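Local coordinates for protein O-methyltransferase family 3 (Niastella koreensis, PDB 7CVW) that transfers a methyl group from S-adenosyl-L-methionine to a hydroxyl of catechol-like compounds, in a metal-dependent reaction, most active with magnesium, without regiospecificity, at residues Asp10-Ile13 / Ser14-Gly18; Gln45-Phe48 / Leu49-Leu52; Ile119-Leu122 / Pro123-Val126; Tyr148-Trp151 / Ala152-Leu155. All coordinates share one frame; numbering follows the deposited sequence.

Contact 1. Residues Asp10-Ile13 / Ser14-Gly18; sequences DHYI and SDLLG
Leu-16 lies one helical turn after Tyr-12 and places a methyl group on its ring. Leu-16 CB rests 3.5 Å from Ile-13 O. Leu-16 CG is 3.5 Å from Tyr-12 O. The tip, CD1, then sits over one face of the Tyr-12 ring, offset toward the rim, and is 3.9 Å from Tyr-12 CZ. This is a CH-pi contact, with CD1 4.1 Å from the ring centroid. The tyrosine CG is anti to the backbone N (chi1 166°); the ring stands out from the helix, and Leu-16 leans back one turn to reach its face. The phenol OH is held by Asn-190 of the second subunit.

The backbone bonds are regular at first. Ser-14 N donates to Asp-10 O at 2.9 Å. Later Ile-13 O receives Leu-17 N at 2.8 Å and, weakly, Leu-16 N. The carboxylate of Asp-10 is bonded to Asn-44 and to the backbone N of Val-209. Ile-13 packs on Ile-203 of the second subunit. The arrangement is an i to i+4 aromatic-leucine pair on the last turns of the N-terminal helix 4-17, at the dimer interface of this cation-dependent O-methyltransferase.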
# COMPACT_ATOMS: atom_id res chain seq x y z
N ASP A 10 1.21 -16.25 0.28
CA ASP A 10 1.88 -15.41 1.31
C ASP A 10 3.26 -16.02 1.60
O ASP A 10 4.22 -15.26 1.71
CB ASP A 10 1.04 -15.25 2.57
CG ASP A 10 0.95 -13.81 3.11
OD1 ASP A 10 1.20 -12.86 2.35
OD2 ASP A 10 0.57 -13.66 4.27
N HIS A 11 3.38 -17.34 1.69
CA HIS A 11 4.68 -18.01 1.98
C HIS A 11 5.66 -17.79 0.83
O HIS A 11 6.82 -17.53 1.08
CB HIS A 11 4.47 -19.51 2.24
CG HIS A 11 4.05 -19.86 3.62
ND1 HIS A 11 3.00 -19.24 4.28
CD2 HIS A 11 4.51 -20.80 4.47
CE1 HIS A 11 2.83 -19.78 5.47
NE2 HIS A 11 3.75 -20.74 5.62
N TYR A 12 5.17 -17.90 -0.41
CA TYR A 12 5.97 -17.60 -1.62
C TYR A 12 6.53 -16.17 -1.53
O TYR A 12 7.71 -15.95 -1.77
CB TYR A 12 5.08 -17.80 -2.84
CG TYR A 12 5.62 -17.24 -4.13
CD1 TYR A 12 6.45 -17.97 -4.95
CD2 TYR A 12 5.16 -16.03 -4.60
CE1 TYR A 12 6.86 -17.49 -6.19
CE2 TYR A 12 5.58 -15.51 -5.80
CZ TYR A 12 6.42 -16.25 -6.62
OH TYR A 12 6.82 -15.74 -7.82
N ILE A 13 5.70 -15.19 -1.20
CA ILE A 13 6.12 -13.77 -1.08
C ILE A 13 7.10 -13.59 0.07
O ILE A 13 8.08 -12.88 -0.12
CB ILE A 13 4.90 -12.83 -0.92
CG1 ILE A 13 4.02 -12.86 -2.17
CG2 ILE A 13 5.37 -11.43 -0.58
CD1 ILE A 13 2.66 -12.23 -1.95
N SER A 14 6.86 -14.17 1.24
CA SER A 14 7.74 -13.96 2.42
C SER A 14 9.09 -14.67 2.18
O SER A 14 10.11 -14.11 2.60
CB SER A 14 7.09 -14.35 3.73
OG SER A 14 6.62 -15.68 3.75
N ASP A 15 9.09 -15.76 1.43
CA ASP A 15 10.36 -16.44 1.05
C ASP A 15 11.20 -15.47 0.21
O ASP A 15 12.42 -15.44 0.36
CB ASP A 15 10.08 -17.76 0.35
CG ASP A 15 9.73 -18.90 1.28
OD1 ASP A 15 9.81 -18.71 2.50
OD2 ASP A 15 9.36 -19.97 0.76
N LEU A 16 10.56 -14.70 -0.68
CA LEU A 16 11.27 -13.74 -1.55
C LEU A 16 11.62 -12.45 -0.81
O LEU A 16 12.70 -11.89 -1.05
CB LEU A 16 10.38 -13.43 -2.76
CG LEU A 16 10.23 -14.53 -3.81
CD1 LEU A 16 9.11 -14.18 -4.78
CD2 LEU A 16 11.54 -14.75 -4.56
N LEU A 17 10.69 -11.92 -0.01
CA LEU A 17 10.70 -10.49 0.38
C LEU A 17 10.26 -10.27 1.82
O LEU A 17 10.07 -9.12 2.20
CB LEU A 17 9.79 -9.73 -0.60
CG LEU A 17 10.32 -9.62 -2.02
CD1 LEU A 17 9.24 -9.05 -2.92
CD2 LEU A 17 11.55 -8.74 -2.07
N GLY A 18 10.14 -11.32 2.64
CA GLY A 18 9.64 -11.19 4.02
C GLY A 18 10.53 -11.87 5.03
O GLY A 18 10.02 -12.45 5.99

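Contact 2. Residues Gln45-Phe48 / Leu49-Leu52; sequences QGKF and LQLL
Phe-48 and Leu-52 form the tight part of this contact, one turn apart on helix 43-55 of the Rossmann-like methyltransferase fold. Leu-52 lays CD1 over one face of the Phe-48 ring, 3.9 Å from the centroid and 17° off the ring normal. The closest side-chain atoms are Phe-48 CZ and Leu-52 CD1, at 3.7 Å. The second methyl, CD2, reaches the ring at CE1. With chi1 at 178° the Phe-48 ring projects outward, and the leucine methyl comes back over its face. Regular i to i+4 backbone bonds join the two turns, among them Leu-52 N to Phe-48 O at 2.9 Å. Both residues are buried. Phe-48 also packs on Leu-204 of its own chain and of the second subunit, while Leu-52 packs on Met-135 and Leu-161 of the central sheet. Leu-49 faces the same sheet, and its side chain is about 4 Å from that of Ser-71, which binds S-adenosyl-L-methionine.

The other side of the helix is looser and more polar. Lys-47 and Gln-50 are partly exposed. Bends at chi2 and chi4 take Lys-47 NZ to Leu-17 O and to Ala-201 O of the second subunit. Gln-50 NE2 donates to Trp-74 O. Between these two side chains there is little more than a distant touch, Lys-47 CD to Gln-50 OE1 at 3.8 Å.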
# COMPACT_ATOMS: atom_id res chain seq x y z
N GLN A 45 2.84 -8.11 5.91
CA GLN A 45 2.21 -6.85 6.37
C GLN A 45 3.25 -6.00 7.11
O GLN A 45 3.24 -4.75 6.95
CB GLN A 45 0.99 -7.13 7.24
CG GLN A 45 -0.15 -7.73 6.46
CD GLN A 45 -1.25 -8.24 7.35
OE1 GLN A 45 -1.16 -8.17 8.58
NE2 GLN A 45 -2.27 -8.84 6.74
N GLY A 46 4.11 -6.64 7.91
CA GLY A 46 5.21 -5.95 8.59
C GLY A 46 6.11 -5.25 7.60
O GLY A 46 6.40 -4.06 7.78
N LYS A 47 6.51 -5.95 6.54
CA LYS A 47 7.37 -5.34 5.50
C LYS A 47 6.63 -4.17 4.84
O LYS A 47 7.25 -3.14 4.60
CB LYS A 47 7.76 -6.41 4.48
CG LYS A 47 8.73 -5.95 3.40
CD LYS A 47 10.10 -5.56 3.92
CE LYS A 47 11.11 -5.31 2.81
NZ LYS A 47 11.55 -6.59 2.19
N PHE A 48 5.34 -4.31 4.58
CA PHE A 48 4.54 -3.22 3.97
C PHE A 48 4.54 -1.99 4.88
O PHE A 48 4.82 -0.87 4.40
CB PHE A 48 3.14 -3.73 3.67
CG PHE A 48 2.19 -2.71 3.10
CD1 PHE A 48 2.55 -1.96 1.99
CD2 PHE A 48 0.92 -2.55 3.61
CE1 PHE A 48 1.67 -1.05 1.42
CE2 PHE A 48 0.04 -1.66 3.01
CZ PHE A 48 0.42 -0.89 1.94
N LEU A 49 4.30 -2.17 6.19
CA LEU A 49 4.31 -1.03 7.15
C LEU A 49 5.70 -0.38 7.14
O LEU A 49 5.77 0.86 7.20
CB LEU A 49 3.94 -1.55 8.54
CG LEU A 49 2.48 -1.99 8.72
CD1 LEU A 49 2.24 -2.47 10.14
CD2 LEU A 49 1.49 -0.86 8.41
N GLN A 50 6.76 -1.18 7.06
CA GLN A 50 8.14 -0.64 7.04
C GLN A 50 8.31 0.21 5.79
O GLN A 50 8.88 1.30 5.87
CB GLN A 50 9.15 -1.77 7.12
CG GLN A 50 10.58 -1.28 7.23
CD GLN A 50 11.50 -2.47 7.32
OE1 GLN A 50 11.83 -3.07 6.29
NE2 GLN A 50 11.90 -2.83 8.53
N LEU A 51 7.86 -0.28 4.65
CA LEU A 51 7.99 0.46 3.37
C LEU A 51 7.19 1.76 3.44
O LEU A 51 7.65 2.77 2.91
CB LEU A 51 7.52 -0.43 2.23
CG LEU A 51 8.44 -1.61 1.92
CD1 LEU A 51 7.80 -2.55 0.93
CD2 LEU A 51 9.78 -1.14 1.37
N LEU A 52 6.00 1.74 4.00
CA LEU A 52 5.18 2.96 4.13
C LEU A 52 5.94 3.97 5.01
O LEU A 52 5.95 5.15 4.68
CB LEU A 52 3.81 2.62 4.73
CG LEU A 52 2.86 1.88 3.81
CD1 LEU A 52 1.61 1.46 4.55
CD2 LEU A 52 2.47 2.69 2.58

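Contact 3. Residues Ile119-Leu122 / Pro123-Val126; sequences IDIL and PQLV
With chi1 at -53°, Gln-124 sets CG beside its backbone N and runs extended to the amide, which lies back across Ile-121 on the preceding turn. The two residues flank a proline kink within helix 118-128 of the Rossmann-like fold. Ile-121 has CG1 anti to its carbonyl carbon (chi1 -65°) and CG2 anti to the backbone N. Gln-124 OE1 comes to 3.7 Å from both Ile-121 CG1 and Ile-121 CG2. Its polar need is met in part by a weak hydrogen bond from Arg-114.

Leu-122 and Leu-125 are buried and pack on Leu-62 of the sheet. Leu-122 also touches Tyr-148 and Trp-151 of helix 145-154. Its side chain is about 4 Å from that of Ala-118, a residue that binds S-adenosyl-L-methionine.

Pro-123 has no N-H to give to the turn before. Regular bonding resumes with Leu-125 N to Ile-121 O at 3.0 Å and Val-126 N to Leu-122 O at 3.1 Å. The proline ring instead meets the turn before with carbon: CG is near Asp-120 O, and Pro-123 CD lies 3.1 Å from Ile-119 O.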
# COMPACT_ATOMS: atom_id res chain seq x y z
N ILE A 119 -7.11 5.93 24.90
CA ILE A 119 -8.02 7.12 24.98
C ILE A 119 -7.56 8.04 26.14
O ILE A 119 -7.89 9.22 26.11
CB ILE A 119 -9.50 6.69 25.07
CG1 ILE A 119 -10.42 7.77 24.50
CG2 ILE A 119 -9.87 6.32 26.49
CD1 ILE A 119 -10.35 7.87 23.01
N ASP A 120 -6.82 7.52 27.12
CA ASP A 120 -6.26 8.31 28.24
C ASP A 120 -4.93 8.93 27.79
O ASP A 120 -4.62 10.07 28.19
CB ASP A 120 -6.05 7.45 29.48
CG ASP A 120 -7.32 6.95 30.16
OD1 ASP A 120 -8.35 7.62 30.02
OD2 ASP A 120 -7.26 5.89 30.84
N ILE A 121 -4.13 8.20 27.03
CA ILE A 121 -2.75 8.66 26.67
C ILE A 121 -2.77 9.64 25.49
O ILE A 121 -1.92 10.54 25.45
CB ILE A 121 -1.81 7.46 26.47
CG1 ILE A 121 -1.63 6.69 27.78
CG2 ILE A 121 -0.47 7.92 25.90
CD1 ILE A 121 -1.01 5.31 27.57
N LEU A 122 -3.66 9.48 24.53
CA LEU A 122 -3.72 10.38 23.36
C LEU A 122 -3.82 11.83 23.82
O LEU A 122 -3.06 12.67 23.32
CB LEU A 122 -4.85 9.93 22.43
CG LEU A 122 -4.49 8.71 21.59
CD1 LEU A 122 -5.72 8.03 21.00
CD2 LEU A 122 -3.49 9.04 20.49
N PRO A 123 -4.72 12.21 24.78
CA PRO A 123 -4.76 13.60 25.22
C PRO A 123 -3.49 14.04 25.96
O PRO A 123 -3.12 15.18 25.90
CB PRO A 123 -6.02 13.71 26.10
CG PRO A 123 -6.42 12.30 26.43
CD PRO A 123 -5.87 11.45 25.29
N GLN A 124 -2.78 13.11 26.57
CA GLN A 124 -1.46 13.41 27.18
C GLN A 124 -0.49 13.82 26.07
O GLN A 124 0.27 14.78 26.27
CB GLN A 124 -0.86 12.21 27.92
CG GLN A 124 -1.77 11.57 28.96
CD GLN A 124 -1.15 10.33 29.57
OE1 GLN A 124 -0.13 9.81 29.11
NE2 GLN A 124 -1.80 9.84 30.61
N LEU A 125 -0.47 13.10 24.95
CA LEU A 125 0.48 13.39 23.85
C LEU A 125 0.16 14.77 23.28
O LEU A 125 1.11 15.50 22.94
CB LEU A 125 0.35 12.29 22.78
CG LEU A 125 0.85 10.90 23.20
CD1 LEU A 125 0.49 9.84 22.16
CD2 LEU A 125 2.34 10.89 23.44
N VAL A 126 -1.14 15.13 23.22
CA VAL A 126 -1.55 16.50 22.77
C VAL A 126 -1.03 17.52 23.79
O VAL A 126 -0.36 18.49 23.34
CB VAL A 126 -3.07 16.60 22.54
CG1 VAL A 126 -3.50 18.04 22.30
CG2 VAL A 126 -3.47 15.72 21.37

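Contact 4. Residues Tyr148-Trp151 / Ala152-Leu155; sequences YFQW and ALRL
Apolar packing across the turn is carried by Phe-149 and Leu-153. The leucine presents CD1 obliquely to the ring, 4.0 Å from Phe-149 CE2. Leu-153 CD2 is 4.2 Å from Phe-149 CE2. The ring stands out from the helix (chi1 -165°), and Leu-153 bends back toward its CD2-CE2 side. The ring continues into a buried layer with Ile-138 and Ile-162 of the sheet and Met-192 and Leu-193 of helix 181-195. Ala-152 faces the sheet as well and packs on Ile-136 and Ile-162.

A looser pair is Trp-151 and Arg-154. They run side by side in the same direction, with the indole and guanidinium planes 24° apart. The approach is oblique, and the nearest side-chain atoms, Trp-151 CZ3 and Arg-154 NH2, are 4.2 Å apart. Trp-151 also packs on Pro-123, and Arg-154 on Val-126. The two segments form most of helix 145-154, which lies against the sheet of the Rossmann-like fold. Its Tyr-148 belongs to the S-adenosyl-L-homocysteine pocket and touches the ligand. The phenol OH of that tyrosine is bonded to Asp-141.

The backbone hydrogen bonds weaken toward the end of the helix. Ala-152 N gives to Tyr-148 O at 2.8 Å, and Leu-153 N to Phe-149 O at 3.0 Å. Arg-154 N reaches Gln-150 O only weakly, at 3.4 Å. Leu-155 N has a weak bond to Trp-151 O and a shorter one to Ala-152 O, at 2.9 Å.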
# COMPACT_ATOMS: atom_id res chain seq x y z
N TYR A 148 -10.06 7.27 18.06
CA TYR A 148 -8.59 7.24 17.91
C TYR A 148 -8.18 8.06 16.67
O TYR A 148 -7.16 8.79 16.70
CB TYR A 148 -8.09 5.80 17.83
CG TYR A 148 -8.24 4.97 19.08
CD1 TYR A 148 -8.33 5.57 20.33
CD2 TYR A 148 -8.22 3.59 19.00
CE1 TYR A 148 -8.40 4.79 21.47
CE2 TYR A 148 -8.30 2.80 20.14
CZ TYR A 148 -8.38 3.42 21.37
OH TYR A 148 -8.47 2.68 22.51
N PHE A 149 -8.94 7.95 15.60
CA PHE A 149 -8.64 8.68 14.35
C PHE A 149 -8.74 10.19 14.59
O PHE A 149 -7.90 10.94 14.08
CB PHE A 149 -9.54 8.23 13.21
CG PHE A 149 -9.07 8.65 11.85
CD1 PHE A 149 -8.16 7.88 11.15
CD2 PHE A 149 -9.53 9.83 11.27
CE1 PHE A 149 -7.74 8.22 9.87
CE2 PHE A 149 -9.10 10.17 9.99
CZ PHE A 149 -8.21 9.38 9.30
N GLN A 150 -9.73 10.65 15.37
CA GLN A 150 -9.86 12.09 15.65
C GLN A 150 -8.65 12.58 16.43
O GLN A 150 -8.13 13.64 16.13
CB GLN A 150 -11.14 12.40 16.41
CG GLN A 150 -12.40 11.86 15.75
CD GLN A 150 -12.53 12.17 14.28
OE1 GLN A 150 -12.28 13.30 13.84
NE2 GLN A 150 -12.90 11.16 13.51
N TRP A 151 -8.18 11.82 17.42
CA TRP A 151 -6.96 12.16 18.17
C TRP A 151 -5.74 12.12 17.25
O TRP A 151 -4.89 13.00 17.32
CB TRP A 151 -6.81 11.21 19.36
CG TRP A 151 -7.71 11.54 20.51
CD1 TRP A 151 -8.79 10.83 20.93
CD2 TRP A 151 -7.65 12.70 21.36
NE1 TRP A 151 -9.38 11.45 22.00
CE2 TRP A 151 -8.70 12.60 22.28
CE3 TRP A 151 -6.79 13.80 21.43
CZ2 TRP A 151 -8.94 13.55 23.27
CZ3 TRP A 151 -7.01 14.75 22.41
CH2 TRP A 151 -8.08 14.63 23.30
N ALA A 152 -5.67 11.13 16.36
CA ALA A 152 -4.55 11.01 15.41
C ALA A 152 -4.47 12.30 14.58
O ALA A 152 -3.35 12.82 14.38
CB ALA A 152 -4.72 9.78 14.55
N LEU A 153 -5.60 12.86 14.14
CA LEU A 153 -5.57 14.11 13.33
C LEU A 153 -4.99 15.26 14.16
O LEU A 153 -4.23 16.09 13.61
CB LEU A 153 -6.99 14.42 12.85
CG LEU A 153 -7.53 13.48 11.79
CD1 LEU A 153 -8.97 13.84 11.45
CD2 LEU A 153 -6.68 13.53 10.54
N ARG A 154 -5.31 15.32 15.44
CA ARG A 154 -4.77 16.36 16.35
C ARG A 154 -3.24 16.22 16.46
O ARG A 154 -2.59 17.19 16.83
CB ARG A 154 -5.45 16.26 17.71
CG ARG A 154 -6.86 16.83 17.75
CD ARG A 154 -6.83 18.22 18.35
NE ARG A 154 -7.35 18.19 19.71
CZ ARG A 154 -6.96 18.99 20.70
NH1 ARG A 154 -6.00 19.88 20.52
NH2 ARG A 154 -7.53 18.86 21.89
N LEU A 155 -2.68 15.04 16.20
CA LEU A 155 -1.24 14.74 16.36
C LEU A 155 -0.57 14.60 14.99
O LEU A 155 0.55 14.07 14.95
CB LEU A 155 -1.13 13.45 17.18
CG LEU A 155 -1.57 13.60 18.64
CD1 LEU A 155 -1.74 12.25 19.29
CD2 LEU A 155 -0.56 14.47 19.40

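How the contacts relate
All four contacts are local, each within one helix. Contact 2 is the buried one, against the central sheet; the others are partly buried. Contacts 1 and 2 lie on the same side of the chain's centre, touch each other, and both touch the second subunit. Contacts 3 and 4 also pack on each other, for example Val-126 CG2 on Leu-155 CD2 at 3.7 Å, and neither touches the second subunit. The chemistry follows place. Contacts 1 and 2 use a leucine methyl over an aromatic face. Contact 3 has a proline kink, and contact 4 an oblique Phe-Leu pair on the sheet side, with Tyr-148 at the cofactor pocket.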